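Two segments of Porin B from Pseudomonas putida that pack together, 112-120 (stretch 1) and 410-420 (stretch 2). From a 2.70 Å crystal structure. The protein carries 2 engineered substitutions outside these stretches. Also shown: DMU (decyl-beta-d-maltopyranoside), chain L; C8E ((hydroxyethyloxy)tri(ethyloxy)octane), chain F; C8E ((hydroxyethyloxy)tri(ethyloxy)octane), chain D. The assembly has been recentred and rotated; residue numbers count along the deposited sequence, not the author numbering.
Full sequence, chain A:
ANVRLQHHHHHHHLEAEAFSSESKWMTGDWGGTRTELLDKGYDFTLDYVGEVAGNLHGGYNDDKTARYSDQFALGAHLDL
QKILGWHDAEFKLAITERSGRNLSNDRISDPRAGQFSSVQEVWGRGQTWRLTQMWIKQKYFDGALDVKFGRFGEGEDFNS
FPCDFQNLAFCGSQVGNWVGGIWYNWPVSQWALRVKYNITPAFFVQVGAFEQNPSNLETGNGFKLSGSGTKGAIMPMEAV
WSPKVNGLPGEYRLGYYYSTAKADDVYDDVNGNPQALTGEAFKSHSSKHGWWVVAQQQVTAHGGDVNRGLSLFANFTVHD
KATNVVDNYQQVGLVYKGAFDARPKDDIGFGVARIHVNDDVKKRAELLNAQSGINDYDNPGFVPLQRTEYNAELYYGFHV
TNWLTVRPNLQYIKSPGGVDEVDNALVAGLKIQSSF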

# COMPACT_ATOMS: atom_id res chain seq x y z
N ARG A 112 3.24 -0.81 -23.01
CA ARG A 112 1.80 -0.72 -23.20
C ARG A 112 1.01 -1.63 -22.28
O ARG A 112 -0.20 -1.81 -22.45
CB ARG A 112 1.38 -0.91 -24.67
CG ARG A 112 1.87 -2.18 -25.31
CD ARG A 112 2.90 -1.91 -26.35
NE ARG A 112 2.88 -2.89 -27.43
CZ ARG A 112 3.49 -4.07 -27.42
NH1 ARG A 112 4.18 -4.48 -26.37
NH2 ARG A 112 3.40 -4.86 -28.47
N ALA A 113 1.70 -2.17 -21.29
CA ALA A 113 1.10 -3.04 -20.28
C ALA A 113 2.04 -3.14 -19.08
O ALA A 113 2.79 -4.11 -18.92
CB ALA A 113 0.80 -4.43 -20.87
N GLY A 114 2.00 -2.11 -18.25
CA GLY A 114 2.96 -1.95 -17.18
C GLY A 114 2.71 -2.92 -16.05
O GLY A 114 1.61 -3.46 -15.92
N GLN A 115 3.74 -3.14 -15.24
CA GLN A 115 3.67 -4.01 -14.08
C GLN A 115 2.57 -3.58 -13.12
O GLN A 115 2.33 -2.40 -12.93
CB GLN A 115 5.01 -4.00 -13.34
CG GLN A 115 5.08 -5.07 -12.28
CD GLN A 115 6.30 -4.96 -11.43
OE1 GLN A 115 7.21 -4.18 -11.73
NE2 GLN A 115 6.34 -5.74 -10.35
N PHE A 116 1.88 -4.55 -12.52
CA PHE A 116 0.83 -4.21 -11.58
C PHE A 116 1.47 -3.77 -10.27
O PHE A 116 1.24 -2.66 -9.81
CB PHE A 116 -0.16 -5.36 -11.39
CG PHE A 116 -1.07 -5.55 -12.55
CD1 PHE A 116 -2.19 -4.75 -12.70
CD2 PHE A 116 -0.79 -6.50 -13.52
CE1 PHE A 116 -3.03 -4.89 -13.79
CE2 PHE A 116 -1.63 -6.66 -14.61
CZ PHE A 116 -2.76 -5.85 -14.75
N SER A 117 2.28 -4.64 -9.70
CA SER A 117 3.10 -4.29 -8.55
C SER A 117 4.25 -3.38 -9.01
O SER A 117 4.30 -2.95 -10.16
CB SER A 117 3.65 -5.55 -7.87
OG SER A 117 4.30 -5.23 -6.65
N SER A 118 5.17 -3.10 -8.09
CA SER A 118 6.21 -2.11 -8.31
C SER A 118 7.40 -2.47 -7.44
O SER A 118 7.24 -2.87 -6.28
CB SER A 118 5.70 -0.71 -7.94
OG SER A 118 6.78 0.17 -7.71
N VAL A 119 8.60 -2.33 -8.00
CA VAL A 119 9.80 -2.74 -7.28
C VAL A 119 10.31 -1.64 -6.37
O VAL A 119 11.33 -1.80 -5.69
CB VAL A 119 10.91 -3.18 -8.24
CG1 VAL A 119 10.41 -4.33 -9.07
CG2 VAL A 119 11.34 -2.03 -9.14
N GLN A 120 9.60 -0.52 -6.35
CA GLN A 120 9.93 0.57 -5.45
C GLN A 120 8.65 1.14 -4.88
O GLN A 120 8.16 2.17 -5.36
CB GLN A 120 10.73 1.66 -6.17
CG GLN A 120 12.13 1.26 -6.55
CD GLN A 120 12.72 2.13 -7.67
OE1 GLN A 120 12.61 1.79 -8.86
NE2 GLN A 120 13.34 3.25 -7.29
N LEU A 410 16.20 -8.69 -2.60
CA LEU A 410 16.25 -9.30 -3.92
C LEU A 410 14.81 -9.52 -4.34
O LEU A 410 14.04 -10.15 -3.62
CB LEU A 410 16.97 -10.64 -3.85
CG LEU A 410 18.31 -10.85 -4.54
CD1 LEU A 410 19.31 -11.39 -3.55
CD2 LEU A 410 18.14 -11.84 -5.67
N GLN A 411 14.46 -9.03 -5.52
CA GLN A 411 13.09 -9.16 -6.02
C GLN A 411 13.06 -9.94 -7.31
O GLN A 411 13.93 -9.78 -8.16
CB GLN A 411 12.50 -7.78 -6.26
CG GLN A 411 12.17 -7.05 -4.99
CD GLN A 411 11.62 -5.69 -5.26
OE1 GLN A 411 10.55 -5.56 -5.84
NE2 GLN A 411 12.35 -4.66 -4.84
N TYR A 412 12.03 -10.78 -7.45
CA TYR A 412 11.85 -11.60 -8.65
C TYR A 412 10.44 -11.44 -9.17
O TYR A 412 9.48 -11.56 -8.42
CB TYR A 412 12.10 -13.07 -8.34
CG TYR A 412 12.37 -13.93 -9.57
CD1 TYR A 412 13.53 -13.77 -10.31
CD2 TYR A 412 11.47 -14.91 -9.97
CE1 TYR A 412 13.79 -14.55 -11.42
CE2 TYR A 412 11.72 -15.70 -11.09
CZ TYR A 412 12.88 -15.52 -11.81
OH TYR A 412 13.13 -16.29 -12.92
N ILE A 413 10.32 -11.20 -10.47
CA ILE A 413 9.03 -10.92 -11.08
C ILE A 413 8.75 -11.79 -12.30
O ILE A 413 9.45 -11.70 -13.31
CB ILE A 413 8.94 -9.44 -11.49
CG1 ILE A 413 9.39 -8.55 -10.35
CG2 ILE A 413 7.53 -9.07 -11.87
CD1 ILE A 413 9.87 -7.24 -10.82
N LYS A 414 7.72 -12.62 -12.21
CA LYS A 414 7.33 -13.49 -13.30
C LYS A 414 6.17 -12.86 -14.05
O LYS A 414 5.15 -12.52 -13.45
CB LYS A 414 6.91 -14.85 -12.76
CG LYS A 414 6.77 -15.92 -13.83
CD LYS A 414 5.39 -16.55 -13.80
CE LYS A 414 4.66 -16.35 -15.12
NZ LYS A 414 5.33 -17.01 -16.28
N SER A 415 6.33 -12.71 -15.37
CA SER A 415 5.35 -12.01 -16.19
C SER A 415 4.97 -10.64 -15.63
O SER A 415 3.90 -10.47 -15.05
CB SER A 415 4.08 -12.85 -16.36
OG SER A 415 4.37 -14.06 -17.04
N PRO A 416 5.87 -9.66 -15.79
CA PRO A 416 5.55 -8.27 -15.49
C PRO A 416 4.30 -7.86 -16.25
O PRO A 416 4.16 -8.19 -17.43
CB PRO A 416 6.77 -7.53 -16.04
CG PRO A 416 7.87 -8.49 -15.86
CD PRO A 416 7.27 -9.82 -16.21
N GLY A 417 3.39 -7.17 -15.57
CA GLY A 417 2.12 -6.78 -16.15
C GLY A 417 1.23 -7.93 -16.59
O GLY A 417 0.25 -7.73 -17.31
N GLY A 418 1.56 -9.14 -16.14
CA GLY A 418 0.79 -10.32 -16.51
C GLY A 418 1.17 -10.85 -17.89
O GLY A 418 0.58 -11.80 -18.40
N VAL A 419 2.19 -10.23 -18.49
CA VAL A 419 2.55 -10.54 -19.85
C VAL A 419 3.62 -11.61 -19.96
O VAL A 419 4.81 -11.37 -19.70
CB VAL A 419 2.98 -9.29 -20.61
CG1 VAL A 419 3.29 -9.64 -22.05
CG2 VAL A 419 1.88 -8.26 -20.54
N ASP A 420 3.20 -12.81 -20.37
CA ASP A 420 4.09 -13.95 -20.46
C ASP A 420 5.22 -13.73 -21.45
O ASP A 420 6.25 -14.42 -21.39
CB ASP A 420 3.31 -15.19 -20.83
CG ASP A 420 2.44 -15.67 -19.70
OD1 ASP A 420 2.70 -15.28 -18.54
OD2 ASP A 420 1.50 -16.44 -19.97
C1 DMU L . 1.56 -18.71 -16.04
C2 DMU L . 0.66 -18.36 -17.12
C3 DMU L . 0.60 -19.16 -18.37
C4 DMU L . 1.15 -20.60 -18.23
O5 DMU L . 2.45 -20.52 -17.40
C6 DMU L . 2.21 -20.02 -16.07
O7 DMU L . -0.77 -19.27 -18.82
O16 DMU L . 3.44 -20.06 -15.33
C18 DMU L . 3.44 -20.69 -14.05
C19 DMU L . 4.63 -20.39 -13.10
C22 DMU L . 4.42 -19.51 -11.81
C25 DMU L . 5.66 -19.26 -10.95
C28 DMU L . 5.66 -18.19 -9.88
C31 DMU L . 7.00 -17.64 -9.46
C34 DMU L . 7.12 -16.81 -8.20
C37 DMU L . 8.09 -15.67 -8.18
O49 DMU L . 0.77 -18.57 -14.79
O55 DMU L . 0.83 -16.92 -17.39
C57 DMU L . 1.39 -21.22 -19.41
O61 DMU L . 2.48 -22.07 -19.48
C5 DMU L . -2.07 -19.73 -20.80
C7 DMU L . -1.63 -20.56 -21.87
C8 DMU L . -0.81 -19.85 -22.86
C9 DMU L . 0.47 -19.22 -22.24
O1 DMU L . 0.17 -18.68 -20.84
C10 DMU L . -1.08 -18.86 -20.13
O2 DMU L . -0.40 -20.74 -23.86
O3 DMU L . -2.76 -20.56 -19.80
O4 DMU L . -2.81 -21.11 -22.52
C11 DMU L . 0.93 -18.23 -22.99
O6 DMU L . 2.07 -17.58 -22.56
C7 C8E F . 13.15 -13.57 -4.38
C8 C8E F . 14.48 -13.60 -5.13
O9 C8E F . 14.68 -14.90 -5.63
C10 C8E F . 15.26 -14.94 -6.92
C11 C8E F . 15.34 -16.38 -7.40
O12 C8E F . 15.78 -16.43 -8.74
C13 C8E F . 15.22 -17.54 -9.42
C14 C8E F . 15.90 -17.82 -10.75
O15 C8E F . 15.76 -19.19 -11.04
C16 C8E F . 14.74 -19.47 -11.99
C17 C8E F . 15.16 -19.01 -13.38
O18 C8E F . 16.16 -19.89 -13.87
C19 C8E F . 15.64 -20.88 -14.73
C20 C8E F . 16.80 -21.45 -15.54
O21 C8E F . 18.03 -21.10 -14.92
C1 C8E D . 21.41 -4.85 -2.37
C2 C8E D . 21.14 -6.05 -3.27
C3 C8E D . 21.74 -7.32 -2.68
C4 C8E D . 20.64 -8.35 -2.45
C5 C8E D . 20.29 -8.51 -0.97
C6 C8E D . 20.32 -9.97 -0.49
C7 C8E D . 19.28 -10.25 0.59
C8 C8E D . 19.03 -11.75 0.73
O9 C8E D . 19.74 -12.32 1.82
C10 C8E D . 18.92 -12.93 2.80
C11 C8E D . 19.61 -14.14 3.45
O12 C8E D . 20.88 -13.84 4.01
C13 C8E D . 21.15 -14.58 5.20
C14 C8E D . 22.17 -13.88 6.11
O15 C8E D . 22.89 -14.81 6.91
C16 C8E D . 22.85 -14.52 8.29
C17 C8E D . 24.24 -14.25 8.88
O18 C8E D . 24.15 -13.95 10.27
C19 C8E D . 24.80 -14.88 11.12
C20 C8E D . 25.24 -14.14 12.39
O21 C8E D . 26.48 -14.61 12.87

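This is a modest, mostly apolar and backbone-lined contact between an irregular segment and the end of a strand with its following turn, pinned by one hydrogen bond. The two stretches lie far apart in sequence and together bury 404 Å² of surface.

The hydrogen bond is at the strand end of the contact. Q411 NE2 donates to V119 O at 3.2 Å, with a nearly straight N-H...O angle of 171°. The Q411 side chain points toward stretch 1 and has chi1 m and chi2 t, which carries its amide out to the V119 carbonyl. Its OE1 lies 3.4 Å from V119 CB and is hydrogen-bonded elsewhere in the structure. A glutamine suits this place because its long side chain carries an NH2 donor to the V119 carbonyl.

Side chains alternate along the strand. Q411 and I413 point toward stretch 1, while Y412 points away. Y412 instead meets detergent: O12 of C8E (chain F) lies over one ring face, and DMU C37 lies at the ring edge.

I413 and V119 form the tightest apolar pair. V119 CG1 and I413 CD1 are 3.4 Å apart, and both residues are buried. I413 has chi1 m and chi2 t, so its CD1 reaches the valine. Q115 borders the same isoleucine, with its NE2 3.8 Å from I413 CG2. The Q115 side chain is extended, with chi1 and chi2 both t, and its amide is hydrogen-bonded elsewhere in the structure.

At the other end, the backbones come close around G417. Its CA is 3.8 Å from Q115 CA, and its N is 3.5 Å from the same Q115 CA. G417 CA also lies 3.4 Å from G114 O. G417 has the largest area covered by the opposing stretch. A CB here would fall 2.4 Å from A113 O and 2.9 Å from G114 O, both clashes. The positive phi of 62° also favours glycine.

G418 has a positive phi as well, 81°. The turn is held by two backbone hydrogen bonds, G418 N to S415 O at 2.9 Å and V419 N to P416 O at 3.0 Å.

F116 CB points sideways, but the end of its side chain comes nearer to the turn. Its CE2 is 3.5 Å from G417 O, and G418 N lies at the ring edge.

A second apolar pair closes this end. A113 CB meets V419 CG2 at 4.0 Å, with both side chains pointing toward the opposite stretch.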